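Long-range contacts in assemblin (Human herpesvirus 3, PDB 1VZV), which is a serine protease, active as a dimer, that probably cleaves the capsid assembly protein so that the procapsid matures to its icosahedral shape: residues 40-45 / 127-132; 46-51 / 65-70. All blocks are in the same frame, centred on the assembly; numbering follows the deposited sequence.

How the interactions relate
Strand 37-40 ends in the turn that opens segment 40-45, and the chain runs directly on into segment 46-51. Strand 47-56 then turns back into strand 61-67, so interaction 2 closes a short hairpin loop as soon as 65-70 returns beside 46-51. Interaction 1 closes a much longer loop, when 127-132 arrives beside 40-45 after helices 70-79, 87-90 and 96-105 and strand 108-112, and the hairpin lies wholly within that loop. Both belong to one sheet, with strand 37-40 between 129-133 and 47-56. They touch directly: Ile-40 probably hydrogen-bonds Cys-46, Val-130 packs on Val-51 and Ile-40 on Val-48.

Interaction 1 of 2, residues 40-45 / 127-132; sequences IDHRKD and FTHVAL
ND1 of His-42 is where two groups converge: NE2 of His-129 lies 3.1 Å from it, and the hydroxyl of Ser-112 shares a weak hydrogen bond with the same nitrogen. The two imidazoles meet rim to rim, their planes at 83°, and neither sits over the face of the other. A chi1 of 74° sets CG of His-129 between the backbone N and the carbonyl carbon, and its CB points toward the 40-45 loop. From the next inward-facing position of the same strand, the methyl of Ala-131 lies over one face of the His-42 ring, its CB 3.4 Å from the ring centroid and almost on the normal, a CH-pi contact over the centre of that face. These two histidines and Ser-110, on the adjacent strand 108-112 and touching His-42, form the Ser-His-His catalytic triad of the herpesvirus assemblins. The backbone carrying His-42 is joined to strand 129-133 through a parallel bridge of Ile-40 with Leu-132, whose side chains share one face of the sheet. A straight but weak bond from Asp-41 N to Leu-132 O, 3.3 Å at 170°, belongs to this bridge. Ile-40 to Arg-43 form a type I' turn, closed by Arg-43 N to Ile-40 O, with His-42 at its third position. Arg-43, the last residue of the turn, grips Asp-45 side-on in a salt bridge, NE to OD1 at 2.8 Å and NH2 to OD2 at 3.2 Å, while OD1 of Asp-41 hydrogen-bonds His-81 of the second subunit.

Interaction 2 of 2, residues 46-51 / 65-70; sequences CVVGEV and GIVRCP
Glu-50 and Ile-66 form the hydrogen-bonded pair of this contact, each giving its N-H to the carbonyl of the other. The bond from Ile-66 N to Glu-50 O is 3.1 Å long and nearly straight at 171°, although the donor stands well above the carbonyl plane. CG2 of Ile-66 also lies 3.6 Å from that same oxygen of Glu-50. The return bond, Glu-50 N to Ile-66 O at 2.8 Å, is more bent, and the place of its acceptor is less certain. At the far end of Glu-50, the carboxylate oxygen OE2 is satisfied by the hydroxyl of Tyr-174, with Lys-179 at a longer, weak ion-pair distance. Val-51 and Gly-65 follow as a non-hydrogen-bonded pair, and Gly-65 turns its backbone bonding to Val-5 of strand 3-8, as Val-67 does to Leu-3. At the other end Val-48 O receives a CA-H contact from Val-67 CA at 3.4 Å. Here the side chains take over: CG2 of Val-48 lies 4.1 Å from CG1 of Val-67, the two valines side by side and pointing the same way, while CG1 of Val-48 meets the sulfur of Cys-69 at 3.9 Å. That sulfur, anti to its own backbone N (chi1 168°), also caps a backbone N-H at the start of helix 70-79. Across the opposite edge of strand 47-56, Val-48 and Gly-49 both bond to the backbone of Ile-38, a classic beta bulge. Flanked by strands 37-40 and 3-8, these two strands form an antiparallel beta hairpin in the middle of the seven-stranded sheet at the core of the herpesvirus protease fold.

Interaction 1 of 2, residues 40-45 / 127-132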
# COMPACT_ATOMS: atom_id res chain seq x y z
N ILE A 40 -4.77 1.96 -14.75
CA ILE A 40 -4.02 1.81 -13.51
C ILE A 40 -3.33 0.44 -13.47
O ILE A 40 -3.96 -0.55 -13.77
CB ILE A 40 -5.01 1.90 -12.32
CG1 ILE A 40 -5.72 3.25 -12.29
CG2 ILE A 40 -4.31 1.55 -11.00
CD1 ILE A 40 -6.81 3.30 -11.29
N ASP A 41 -2.05 0.38 -13.12
CA ASP A 41 -1.31 -0.89 -13.01
C ASP A 41 -1.11 -1.59 -14.35
O ASP A 41 -0.69 -2.75 -14.40
CB ASP A 41 -2.06 -1.83 -12.01
CG ASP A 41 -1.29 -3.17 -11.70
OD1 ASP A 41 -0.08 -3.09 -11.37
OD2 ASP A 41 -1.91 -4.28 -11.73
N HIS A 42 -1.34 -0.86 -15.44
CA HIS A 42 -1.24 -1.41 -16.82
C HIS A 42 -2.40 -2.36 -17.11
O HIS A 42 -2.39 -3.07 -18.11
CB HIS A 42 0.08 -2.12 -17.09
CG HIS A 42 1.27 -1.22 -17.14
ND1 HIS A 42 1.62 -0.47 -18.24
CD2 HIS A 42 2.22 -0.98 -16.21
CE1 HIS A 42 2.76 0.18 -17.94
NE2 HIS A 42 3.17 -0.09 -16.72
N ARG A 43 -3.42 -2.33 -16.25
CA ARG A 43 -4.62 -3.14 -16.37
C ARG A 43 -5.52 -2.68 -17.50
O ARG A 43 -6.22 -1.70 -17.40
CB ARG A 43 -5.41 -3.14 -15.06
CG ARG A 43 -4.81 -4.01 -13.98
CD ARG A 43 -4.89 -5.48 -14.36
NE ARG A 43 -6.15 -6.11 -13.96
CZ ARG A 43 -6.35 -6.68 -12.76
NH1 ARG A 43 -5.35 -6.69 -11.87
NH2 ARG A 43 -7.54 -7.23 -12.47
N LYS A 44 -5.49 -3.44 -18.59
CA LYS A 44 -6.30 -3.21 -19.77
C LYS A 44 -7.75 -3.16 -19.36
O LYS A 44 -8.53 -2.47 -19.99
CB LYS A 44 -6.10 -4.36 -20.77
CG LYS A 44 -4.62 -4.61 -21.15
CD LYS A 44 -4.41 -5.72 -22.20
CE LYS A 44 -2.92 -5.80 -22.63
NZ LYS A 44 -2.38 -4.50 -23.19
N ASP A 45 -8.12 -3.91 -18.33
CA ASP A 45 -9.50 -3.96 -17.83
C ASP A 45 -9.75 -2.86 -16.84
O ASP A 45 -10.81 -2.82 -16.22
CB ASP A 45 -9.80 -5.29 -17.13
CG ASP A 45 -8.85 -5.59 -15.97
OD1 ASP A 45 -7.75 -5.01 -15.91
OD2 ASP A 45 -9.20 -6.42 -15.11
N PHE A 127 1.64 4.67 -29.07
CA PHE A 127 2.43 4.32 -27.88
C PHE A 127 1.89 3.03 -27.30
O PHE A 127 2.62 2.05 -27.24
CB PHE A 127 2.38 5.45 -26.87
CG PHE A 127 3.43 6.51 -27.10
CD1 PHE A 127 4.74 6.15 -27.39
CD2 PHE A 127 3.11 7.86 -27.01
CE1 PHE A 127 5.73 7.13 -27.59
CE2 PHE A 127 4.09 8.84 -27.20
CZ PHE A 127 5.40 8.46 -27.50
N THR A 128 0.60 3.05 -26.94
CA THR A 128 -0.19 1.94 -26.38
C THR A 128 -1.01 2.50 -25.21
O THR A 128 -2.16 2.90 -25.41
CB THR A 128 0.64 0.68 -25.99
OG1 THR A 128 1.02 -0.01 -27.19
CG2 THR A 128 -0.19 -0.28 -25.20
N HIS A 129 -0.40 2.60 -24.03
CA HIS A 129 -1.12 3.16 -22.89
C HIS A 129 -0.18 3.69 -21.81
O HIS A 129 0.98 3.28 -21.74
CB HIS A 129 -2.09 2.13 -22.31
CG HIS A 129 -1.41 1.05 -21.54
ND1 HIS A 129 -1.49 0.91 -20.18
CD2 HIS A 129 -0.55 0.10 -21.96
CE1 HIS A 129 -0.70 -0.08 -19.82
NE2 HIS A 129 -0.10 -0.61 -20.86
N VAL A 130 -0.70 4.64 -21.02
CA VAL A 130 -0.03 5.32 -19.91
C VAL A 130 -0.56 4.71 -18.61
O VAL A 130 -1.77 4.74 -18.37
CB VAL A 130 -0.43 6.84 -19.91
CG1 VAL A 130 -0.04 7.50 -18.60
CG2 VAL A 130 0.20 7.56 -21.11
N ALA A 131 0.31 4.19 -17.75
CA ALA A 131 -0.12 3.58 -16.49
C ALA A 131 0.12 4.50 -15.30
O ALA A 131 1.04 5.30 -15.29
CB ALA A 131 0.60 2.31 -16.29
N LEU A 132 -0.78 4.46 -14.33
CA LEU A 132 -0.59 5.27 -13.13
C LEU A 132 -0.02 4.27 -12.11
O LEU A 132 -0.46 3.12 -12.07
CB LEU A 132 -1.93 5.86 -12.65
CG LEU A 132 -2.66 6.94 -13.47
CD1 LEU A 132 -3.91 7.35 -12.73
CD2 LEU A 132 -1.78 8.16 -13.74

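Interaction 2 of 2, residues 46-51 / 65-70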
# COMPACT_ATOMS: atom_id res chain seq x y z
N CYS A 46 -8.74 -2.02 -16.63
CA CYS A 46 -8.87 -0.93 -15.68
C CYS A 46 -8.37 0.41 -16.20
O CYS A 46 -7.36 0.92 -15.74
CB CYS A 46 -8.19 -1.30 -14.37
SG CYS A 46 -8.62 -0.14 -13.07
N VAL A 47 -9.09 0.95 -17.19
CA VAL A 47 -8.79 2.23 -17.83
C VAL A 47 -9.70 3.22 -17.14
O VAL A 47 -10.86 2.91 -16.89
CB VAL A 47 -9.13 2.19 -19.34
CG1 VAL A 47 -8.96 3.55 -19.96
CG2 VAL A 47 -8.24 1.17 -20.05
N VAL A 48 -9.17 4.40 -16.83
CA VAL A 48 -9.91 5.43 -16.10
C VAL A 48 -9.84 6.84 -16.68
O VAL A 48 -10.21 7.81 -16.01
CB VAL A 48 -9.41 5.53 -14.65
CG1 VAL A 48 -9.76 4.27 -13.88
CG2 VAL A 48 -7.90 5.74 -14.65
N GLY A 49 -9.36 6.96 -17.92
CA GLY A 49 -9.24 8.26 -18.53
C GLY A 49 -8.51 8.07 -19.83
O GLY A 49 -8.35 6.93 -20.28
N GLU A 50 -8.08 9.17 -20.45
CA GLU A 50 -7.35 9.10 -21.72
C GLU A 50 -6.47 10.32 -21.96
O GLU A 50 -6.90 11.47 -21.71
CB GLU A 50 -8.31 8.92 -22.90
CG GLU A 50 -9.05 10.19 -23.37
CD GLU A 50 -9.63 10.06 -24.79
OE1 GLU A 50 -8.91 9.62 -25.70
OE2 GLU A 50 -10.81 10.40 -24.98
N VAL A 51 -5.24 10.08 -22.40
CA VAL A 51 -4.29 11.15 -22.73
C VAL A 51 -4.94 12.05 -23.80
O VAL A 51 -5.23 11.59 -24.90
CB VAL A 51 -2.96 10.54 -23.32
CG1 VAL A 51 -2.23 11.55 -24.22
CG2 VAL A 51 -2.03 10.12 -22.21
N GLY A 65 -3.58 14.56 -19.59
CA GLY A 65 -4.58 13.55 -19.78
C GLY A 65 -5.75 13.84 -18.89
O GLY A 65 -5.67 14.71 -18.01
N ILE A 66 -6.85 13.16 -19.15
CA ILE A 66 -8.02 13.33 -18.33
C ILE A 66 -8.38 12.00 -17.64
O ILE A 66 -8.27 10.92 -18.22
CB ILE A 66 -9.20 13.96 -19.14
CG1 ILE A 66 -10.31 14.42 -18.20
CG2 ILE A 66 -9.76 12.99 -20.15
CD1 ILE A 66 -11.27 15.35 -18.85
N VAL A 67 -8.64 12.11 -16.34
CA VAL A 67 -9.02 10.97 -15.51
C VAL A 67 -10.39 11.37 -14.94
O VAL A 67 -10.51 12.17 -14.01
CB VAL A 67 -7.95 10.66 -14.40
CG1 VAL A 67 -8.44 9.57 -13.44
CG2 VAL A 67 -6.64 10.22 -15.05
N ARG A 68 -11.42 10.91 -15.62
CA ARG A 68 -12.79 11.17 -15.25
C ARG A 68 -13.45 9.79 -15.07
O ARG A 68 -13.95 9.21 -16.03
CB ARG A 68 -13.47 11.97 -16.36
CG ARG A 68 -14.92 12.36 -16.11
CD ARG A 68 -15.49 13.03 -17.37
NE ARG A 68 -15.01 14.39 -17.55
CZ ARG A 68 -15.76 15.48 -17.35
NH1 ARG A 68 -17.06 15.34 -17.07
NH2 ARG A 68 -15.23 16.70 -17.50
N CYS A 69 -13.35 9.25 -13.86
CA CYS A 69 -13.93 7.94 -13.51
C CYS A 69 -14.60 8.11 -12.15
O CYS A 69 -13.94 8.27 -11.13
CB CYS A 69 -12.84 6.84 -13.46
SG CYS A 69 -13.38 5.26 -12.70
N PRO A 70 -15.93 8.11 -12.12
CA PRO A 70 -16.56 8.28 -10.81
C PRO A 70 -16.19 7.23 -9.79
O PRO A 70 -16.04 7.55 -8.62
CB PRO A 70 -18.06 8.28 -11.14
CG PRO A 70 -18.15 7.41 -12.35
CD PRO A 70 -16.93 7.88 -13.17